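Long-range contacts in lipopolysaccharide export system protein LptH (Pseudomonas aeruginosa, PDB 4UU4), which binds lipopolysaccharide and is required for its translocation from the inner to the outer membrane, perhaps as part of a bridge between them: residues Q46-Y51 and T68-Q73; V119-A124 and T153-T158. One frame throughout, in Å; residues are numbered along the deposited sequence.

Both interactions reach the same antiparallel sheet of the beta-jellyroll but bind it in different ways. In interaction 1, strands 48-52 and 68-72 pair through their backbones near one edge of the sheet. Interaction 2 instead attaches the loop 153-158, which leads toward the last strand, 165-167, to the corner where strand 117-121 leaves this sheet; both hydrogen bonds between the segments end on one carboxylate oxygen of D122. The centres of interaction 1 and interaction 2 lie about 21 Å apart. The nearest atoms of interaction 1 and interaction 2 are about 11 Å apart, with no touch. Both are surface contacts. Neither contact contains a ligand; each joins parts of the jellyroll.

Interaction 1. Residues Q46-Y51 and T68-Q73; sequences QGVAVY and TVTLKQ
Y51 and V69 exchange two nearly straight backbone hydrogen bonds, Y51 N to V69 O at 2.8 Å and V69 N to Y51 O at 2.9 Å, each with an N-H...O angle of 174°. They belong to the antiparallel pairing of strands 48-52 and 68-72 in the beta-jellyroll. At the next hydrogen-bonded pair, two residues along, A49 N donates to L71 O and L71 N to A49 O. The fifth bond, Q73 N to G47 O at 2.7 Å, is bent to 136°, and it falls just beyond the regular strands. There G47, with positive phi, shares with V48 the place opposite D43 in a G1 beta bulge, at the turn from strand 39-43 into strand 48-52.

Between the hydrogen-bonded pairs lies V50 opposite T70, where the alpha carbons approach to 4.4 Å and V50 CA and T70 CA each make a CA-H...O contact with a carbonyl across the strands.

A49, Y51, V69 and L71 share one face of the sheet. V69 there reaches V55 and V57 of strand 55-59, which places this face toward the second sheet of the jellyroll. The Y51 ring crosses the L71 side chain at about a right angle, and its edge does the touching: CE1 is 3.6 Å from L71 CG, with L71 CG near the ring plane. With Y51 CG anti to the carbonyl carbon and beside the backbone N (chi1 -51°), the ring starts on the side of the N-H that bonds V69 O, and CD1 lies near that oxygen.

The other face carries V48, V50, T70 and K72, where methyl groups meet across the strands. V48 CG1, anti to its backbone N, comes within 3.7 Å of T70 CG2. V50 CG2 packs 3.8 Å from T68 CG2.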
ATOM      1  N   GLN A  46     -11.304 -20.407  -3.176  1.00 76.69           N
ATOM      2  CA  GLN A  46     -11.047 -19.585  -2.002  1.00 79.94           C
ATOM      3  C   GLN A  46     -11.318 -18.116  -2.309  1.00 78.15           C
ATOM      4  O   GLN A  46     -11.889 -17.397  -1.491  1.00 78.51           O
ATOM      5  CB  GLN A  46      -9.598 -19.755  -1.534  1.00 84.20           C
ATOM      6  CG  GLN A  46      -9.396 -20.740  -0.388  1.00 96.82           C
ATOM      7  CD  GLN A  46      -9.470 -22.195  -0.821  1.00107.10           C
ATOM      8  OE1 GLN A  46     -10.440 -22.628  -1.442  1.00115.48           O
ATOM      9  NE2 GLN A  46      -8.439 -22.960  -0.484  1.00107.73           N
ATOM     10  N   GLY A  47     -10.910 -17.680  -3.496  1.00 66.62           N
ATOM     11  CA  GLY A  47     -11.009 -16.283  -3.876  1.00 60.40           C
ATOM     12  C   GLY A  47      -9.706 -15.575  -3.563  1.00 55.11           C
ATOM     13  O   GLY A  47      -9.684 -14.388  -3.247  1.00 51.70           O
ATOM     14  N   VAL A  48      -8.609 -16.318  -3.648  1.00 51.64           N
ATOM     15  CA  VAL A  48      -7.297 -15.790  -3.301  1.00 43.11           C
ATOM     16  C   VAL A  48      -6.310 -16.012  -4.442  1.00 43.27           C
ATOM     17  O   VAL A  48      -6.280 -17.081  -5.045  1.00 49.91           O
ATOM     18  CB  VAL A  48      -6.774 -16.445  -2.009  1.00 43.79           C
ATOM     19  CG1 VAL A  48      -5.309 -16.103  -1.768  1.00 40.89           C
ATOM     20  CG2 VAL A  48      -7.633 -16.021  -0.825  1.00 50.12           C
ATOM     21  N   ALA A  49      -5.517 -14.990  -4.751  1.00 40.39           N
ATOM     22  CA  ALA A  49      -4.506 -15.113  -5.796  1.00 38.10           C
ATOM     23  C   ALA A  49      -3.142 -14.664  -5.291  1.00 35.03           C
ATOM     24  O   ALA A  49      -3.029 -13.613  -4.670  1.00 38.08           O
ATOM     25  CB  ALA A  49      -4.909 -14.301  -7.009  1.00 32.01           C
ATOM     26  N   VAL A  50      -2.099 -15.446  -5.549  1.00 35.17           N
ATOM     27  CA  VAL A  50      -0.761 -14.979  -5.173  1.00 33.22           C
ATOM     28  C   VAL A  50       0.201 -14.860  -6.359  1.00 29.56           C
ATOM     29  O   VAL A  50       0.368 -15.791  -7.146  1.00 28.77           O
ATOM     30  CB  VAL A  50      -0.137 -15.787  -3.998  1.00 35.93           C
ATOM     31  CG1 VAL A  50      -0.327 -17.271  -4.200  1.00 43.99           C
ATOM     32  CG2 VAL A  50       1.338 -15.448  -3.830  1.00 37.81           C
ATOM     33  N   TYR A  51       0.817 -13.684  -6.469  1.00 28.10           N
ATOM     34  CA  TYR A  51       1.733 -13.343  -7.547  1.00 24.75           C
ATOM     35  C   TYR A  51       3.153 -13.153  -7.008  1.00 27.15           C
ATOM     36  O   TYR A  51       3.353 -12.522  -5.965  1.00 24.36           O
ATOM     37  CB  TYR A  51       1.275 -12.053  -8.231  1.00 23.46           C
ATOM     38  CG  TYR A  51      -0.177 -12.047  -8.657  1.00 25.65           C
ATOM     39  CD1 TYR A  51      -1.181 -11.678  -7.770  1.00 22.92           C
ATOM     40  CD2 TYR A  51      -0.542 -12.393  -9.955  1.00 26.27           C
ATOM     41  CE1 TYR A  51      -2.508 -11.668  -8.158  1.00 29.12           C
ATOM     42  CE2 TYR A  51      -1.869 -12.387 -10.353  1.00 25.18           C
ATOM     43  CZ  TYR A  51      -2.845 -12.024  -9.450  1.00 32.79           C
ATOM     44  OH  TYR A  51      -4.163 -12.016  -9.842  1.00 36.78           O
ATOM     45  N   THR A  68       6.232 -10.329  -3.273  1.00 24.64           N
ATOM     46  CA  THR A  68       5.087 -11.226  -3.227  1.00 28.12           C
ATOM     47  C   THR A  68       3.799 -10.478  -2.915  1.00 36.83           C
ATOM     48  O   THR A  68       3.705  -9.767  -1.906  1.00 30.62           O
ATOM     49  CB  THR A  68       5.284 -12.332  -2.181  1.00 37.45           C
ATOM     50  OG1 THR A  68       6.578 -12.924  -2.346  1.00 50.97           O
ATOM     51  CG2 THR A  68       4.200 -13.397  -2.317  1.00 32.35           C
ATOM     52  N   VAL A  69       2.803 -10.656  -3.778  1.00 26.35           N
ATOM     53  CA  VAL A  69       1.524  -9.977  -3.614  1.00 22.63           C
ATOM     54  C   VAL A  69       0.354 -10.957  -3.554  1.00 26.43           C
ATOM     55  O   VAL A  69       0.247 -11.861  -4.367  1.00 29.60           O
ATOM     56  CB  VAL A  69       1.303  -8.944  -4.734  1.00 21.59           C
ATOM     57  CG1 VAL A  69      -0.068  -8.297  -4.615  1.00 21.38           C
ATOM     58  CG2 VAL A  69       2.391  -7.881  -4.676  1.00 18.83           C
ATOM     59  N   THR A  70      -0.518 -10.783  -2.570  1.00 27.26           N
ATOM     60  CA  THR A  70      -1.709 -11.609  -2.467  1.00 29.47           C
ATOM     61  C   THR A  70      -2.962 -10.754  -2.587  1.00 33.11           C
ATOM     62  O   THR A  70      -3.092  -9.741  -1.901  1.00 30.53           O
ATOM     63  CB  THR A  70      -1.761 -12.370  -1.131  1.00 30.75           C
ATOM     64  OG1 THR A  70      -0.582 -13.171  -0.984  1.00 30.36           O
ATOM     65  CG2 THR A  70      -2.990 -13.265  -1.082  1.00 35.46           C
ATOM     66  N   LEU A  71      -3.875 -11.163  -3.468  1.00 33.22           N
ATOM     67  CA  LEU A  71      -5.190 -10.543  -3.568  1.00 29.95           C
ATOM     68  C   LEU A  71      -6.219 -11.432  -2.900  1.00 39.64           C
ATOM     69  O   LEU A  71      -6.318 -12.624  -3.215  1.00 47.88           O
ATOM     70  CB  LEU A  71      -5.601 -10.343  -5.024  1.00 28.45           C
ATOM     71  CG  LEU A  71      -4.586  -9.760  -5.999  1.00 32.81           C
ATOM     72  CD1 LEU A  71      -5.257  -9.434  -7.323  1.00 39.53           C
ATOM     73  CD2 LEU A  71      -3.929  -8.537  -5.425  1.00 36.86           C
ATOM     74  N   LYS A  72      -6.986 -10.855  -1.980  1.00 37.69           N
ATOM     75  CA  LYS A  72      -8.102 -11.580  -1.393  1.00 38.16           C
ATOM     76  C   LYS A  72      -9.390 -11.009  -1.955  1.00 41.65           C
ATOM     77  O   LYS A  72      -9.543  -9.794  -2.047  1.00 42.97           O
ATOM     78  CB  LYS A  72      -8.083 -11.475   0.129  1.00 40.12           C
ATOM     79  CG  LYS A  72      -6.823 -12.045   0.764  1.00 49.76           C
ATOM     80  CD  LYS A  72      -6.836 -11.869   2.275  1.00125.66           C
ATOM     81  CE  LYS A  72      -5.595 -12.468   2.928  1.00 57.76           C
ATOM     82  NZ  LYS A  72      -4.348 -11.698   2.644  1.00 58.52           N
ATOM     83  N   GLN A  73     -10.306 -11.894  -2.338  1.00 44.68           N
ATOM     84  CA  GLN A  73     -11.556 -11.501  -2.980  1.00 46.18           C
ATOM     85  C   GLN A  73     -12.717 -11.522  -1.989  1.00 56.16           C
ATOM     86  O   GLN A  73     -12.758 -12.360  -1.095  1.00 60.52           O
ATOM     87  CB  GLN A  73     -11.839 -12.441  -4.156  1.00 97.64           C
ATOM     88  CG  GLN A  73     -12.988 -12.031  -5.047  1.00 99.91           C
ATOM     89  CD  GLN A  73     -13.045 -12.840  -6.327  1.00 93.93           C
ATOM     90  OE1 GLN A  73     -12.152 -13.638  -6.613  1.00 93.44           O
ATOM     91  NE2 GLN A  73     -14.102 -12.637  -7.108  1.00 90.61           N
TER

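Interaction 2. Residues V119-A124 and T153-T158; sequences VLIDQA and TGSQVT
D122 reaches T158 through one carboxylate oxygen, OD2, which accepts two hydrogen bonds. T158 N lies 2.9 Å from D122 OD2, and T158 OG1 is modelled at 2.5 Å from the same atom, a short value that is doubtful at 2.75 Å resolution. Both donors approach on the syn side but from opposite faces of the carboxylate plane, T158 N 34° and T158 OG1 30° out of it. T158 OG1 lies between the backbone N and the carbonyl carbon (chi1 60°), on the same side of the residue as the amide, consistent with both reaching one oxygen.

Van der Waals contacts flank this polar grip. V157 CB rests 3.6 Å from D122 OD1, while V157 CG1 meets I121 CG2 at 4.2 Å, the two side chains crossing at about a right angle. Farther back along the loop, I121 CD1 approaches S155 OG at 3.5 Å and I121 CG2 lies 4.0 Å from S155 CB, although S155 is poorly ordered.

In the next shell, S159 N donates to D122 OD1, so both oxygens of this buried carboxylate have backbone amide donors and its rotation is constrained. Q123 OE1 also bonds S159 OG, tying the next residue of the corner to the same loop. L107 touches D122, Q123 and T158, and its backbone is hydrogen-bonded to that of D122.

D122 and Q123 both have positive phi where the chain swings from strand 117-121 into strand 124-128 of the other sheet. The contact thus joins an inter-sheet corner of the beta-jellyroll to the loop that precedes its final strand.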
ATOM      1  N   VAL A 119      -2.506   0.416   4.704  1.00 25.52           N
ATOM      2  CA  VAL A 119      -1.705   0.332   5.922  1.00 26.91           C
ATOM      3  C   VAL A 119      -0.288  -0.192   5.675  1.00 28.06           C
ATOM      4  O   VAL A 119      -0.086  -1.284   5.146  1.00 26.86           O
ATOM      5  CB  VAL A 119      -2.416  -0.462   7.044  1.00 28.45           C
ATOM      6  CG1 VAL A 119      -3.021  -1.735   6.495  1.00 35.68           C
ATOM      7  CG2 VAL A 119      -1.455  -0.760   8.184  1.00 24.45           C
ATOM      8  N   LEU A 120       0.682   0.631   6.056  1.00 32.62           N
ATOM      9  CA  LEU A 120       2.097   0.326   5.920  1.00 24.83           C
ATOM     10  C   LEU A 120       2.643  -0.091   7.278  1.00 26.12           C
ATOM     11  O   LEU A 120       2.502   0.637   8.256  1.00 27.95           O
ATOM     12  CB  LEU A 120       2.846   1.563   5.421  1.00 25.03           C
ATOM     13  CG  LEU A 120       2.210   2.279   4.224  1.00 34.23           C
ATOM     14  CD1 LEU A 120       1.929   3.738   4.542  1.00 37.22           C
ATOM     15  CD2 LEU A 120       3.093   2.171   2.999  1.00 43.03           C
ATOM     16  N   ILE A 121       3.256  -1.267   7.338  1.00 27.21           N
ATOM     17  CA  ILE A 121       3.823  -1.771   8.580  1.00 28.24           C
ATOM     18  C   ILE A 121       5.328  -1.788   8.336  1.00 33.40           C
ATOM     19  O   ILE A 121       5.779  -1.772   7.184  1.00 28.94           O
ATOM     20  CB  ILE A 121       3.068  -3.021   9.083  1.00 25.32           C
ATOM     21  CG1 ILE A 121       1.593  -2.695   9.325  1.00 30.83           C
ATOM     22  CG2 ILE A 121       3.698  -3.568  10.354  1.00 28.21           C
ATOM     23  CD1 ILE A 121       0.884  -3.707  10.197  1.00 32.17           C
ATOM     24  N   ASP A 122       6.083  -1.807   9.434  1.00 34.85           N
ATOM     25  CA  ASP A 122       7.545  -2.071   9.490  1.00 29.76           C
ATOM     26  C   ASP A 122       8.570  -1.318   8.654  1.00 25.85           C
ATOM     27  O   ASP A 122       9.049  -1.816   7.641  1.00 31.90           O
ATOM     28  CB  ASP A 122       7.850  -3.532   9.218  1.00 21.33           C
ATOM     29  CG  ASP A 122       8.963  -4.048  10.105  1.00 29.48           C
ATOM     30  OD1 ASP A 122       9.642  -3.222  10.743  1.00 39.82           O
ATOM     31  OD2 ASP A 122       9.156  -5.285  10.163  1.00 27.09           O
ATOM     32  N   GLN A 123       8.932  -0.134   9.120  1.00 23.66           N
ATOM     33  CA  GLN A 123       9.621   0.912   8.369  1.00 28.97           C
ATOM     34  C   GLN A 123       8.702   1.794   7.490  1.00 31.89           C
ATOM     35  O   GLN A 123       9.104   2.257   6.426  1.00 18.69           O
ATOM     36  CB  GLN A 123      10.808   0.369   7.601  1.00 24.96           C
ATOM     37  CG  GLN A 123      11.786  -0.313   8.529  1.00 22.50           C
ATOM     38  CD  GLN A 123      12.686  -1.292   7.819  1.00 24.00           C
ATOM     39  OE1 GLN A 123      13.140  -2.271   8.410  1.00 31.60           O
ATOM     40  NE2 GLN A 123      12.960  -1.033   6.547  1.00 24.81           N
ATOM     41  N   ALA A 124       7.488   2.024   7.977  1.00 19.43           N
ATOM     42  CA  ALA A 124       6.495   2.796   7.246  1.00 29.39           C
ATOM     43  C   ALA A 124       6.987   4.205   6.905  1.00 29.89           C
ATOM     44  O   ALA A 124       7.302   4.997   7.791  1.00 28.51           O
ATOM     45  CB  ALA A 124       5.201   2.861   8.040  1.00 28.30           C
ATOM     46  N   THR A 153       0.493  -1.859  16.771  1.00 47.19           N
ATOM     47  CA  THR A 153      -0.083  -2.607  17.884  1.00 57.66           C
ATOM     48  C   THR A 153      -0.440  -4.035  17.493  1.00 54.09           C
ATOM     49  O   THR A 153      -1.479  -4.276  16.880  1.00 50.88           O
ATOM     50  CB  THR A 153      -1.369  -1.948  18.418  1.00 64.42           C
ATOM     51  OG1 THR A 153      -2.309  -1.799  17.345  1.00 74.64           O
ATOM     52  CG2 THR A 153      -1.076  -0.583  19.034  1.00 51.70           C
ATOM     53  N   GLY A 154       0.416  -4.979  17.865  1.00 64.93           N
ATOM     54  CA  GLY A 154       0.162  -6.383  17.626  1.00 69.12           C
ATOM     55  C   GLY A 154       0.574  -6.836  16.240  1.00 77.44           C
ATOM     56  O   GLY A 154      -0.104  -7.653  15.626  1.00 89.02           O
ATOM     57  N   SER A 155       1.685  -6.295  15.745  1.00 73.86           N
ATOM     58  CA  SER A 155       2.237  -6.753  14.474  1.00 75.22           C
ATOM     59  C   SER A 155       3.699  -7.188  14.619  1.00 83.29           C
ATOM     60  O   SER A 155       4.299  -7.701  13.675  1.00 87.22           O
ATOM     61  CB  SER A 155       2.096  -5.676  13.396  1.00 64.96           C
ATOM     62  OG  SER A 155       0.770  -5.178  13.332  1.00 70.55           O
ATOM     63  N   GLN A 156       4.257  -6.973  15.808  1.00 92.93           N
ATOM     64  CA  GLN A 156       5.607  -7.427  16.156  1.00 89.89           C
ATOM     65  C   GLN A 156       6.730  -7.120  15.160  1.00 81.19           C
ATOM     66  O   GLN A 156       7.402  -8.025  14.665  1.00 78.60           O
ATOM     67  CB  GLN A 156       5.599  -8.919  16.500  1.00146.12           C
ATOM     68  CG  GLN A 156       6.647  -9.316  17.532  1.00149.16           C
ATOM     69  CD  GLN A 156       7.841 -10.020  16.917  1.00152.12           C
ATOM     70  OE1 GLN A 156       7.752 -11.183  16.526  1.00156.37           O
ATOM     71  NE2 GLN A 156       8.968  -9.321  16.835  1.00150.37           N
ATOM     72  N   VAL A 157       6.909  -5.831  14.878  1.00 61.64           N
ATOM     73  CA  VAL A 157       7.798  -5.338  13.826  1.00 37.60           C
ATOM     74  C   VAL A 157       9.237  -5.824  13.960  1.00 31.46           C
ATOM     75  O   VAL A 157       9.713  -6.109  15.056  1.00 37.64           O
ATOM     76  CB  VAL A 157       7.818  -3.791  13.801  1.00 31.92           C
ATOM     77  CG1 VAL A 157       6.441  -3.240  13.494  1.00 40.00           C
ATOM     78  CG2 VAL A 157       8.311  -3.246  15.126  1.00 31.56           C
ATOM     79  N   THR A 158       9.936  -5.904  12.834  1.00 31.37           N
ATOM     80  CA  THR A 158      11.330  -6.324  12.840  1.00 33.71           C
ATOM     81  C   THR A 158      12.227  -5.130  13.135  1.00 32.05           C
ATOM     82  O   THR A 158      13.345  -5.281  13.624  1.00 36.65           O
ATOM     83  CB  THR A 158      11.735  -6.963  11.502  1.00 27.51           C
ATOM     84  OG1 THR A 158      11.551  -6.019  10.442  1.00 23.34           O
ATOM     85  CG2 THR A 158      10.882  -8.178  11.229  1.00 28.03           C
TER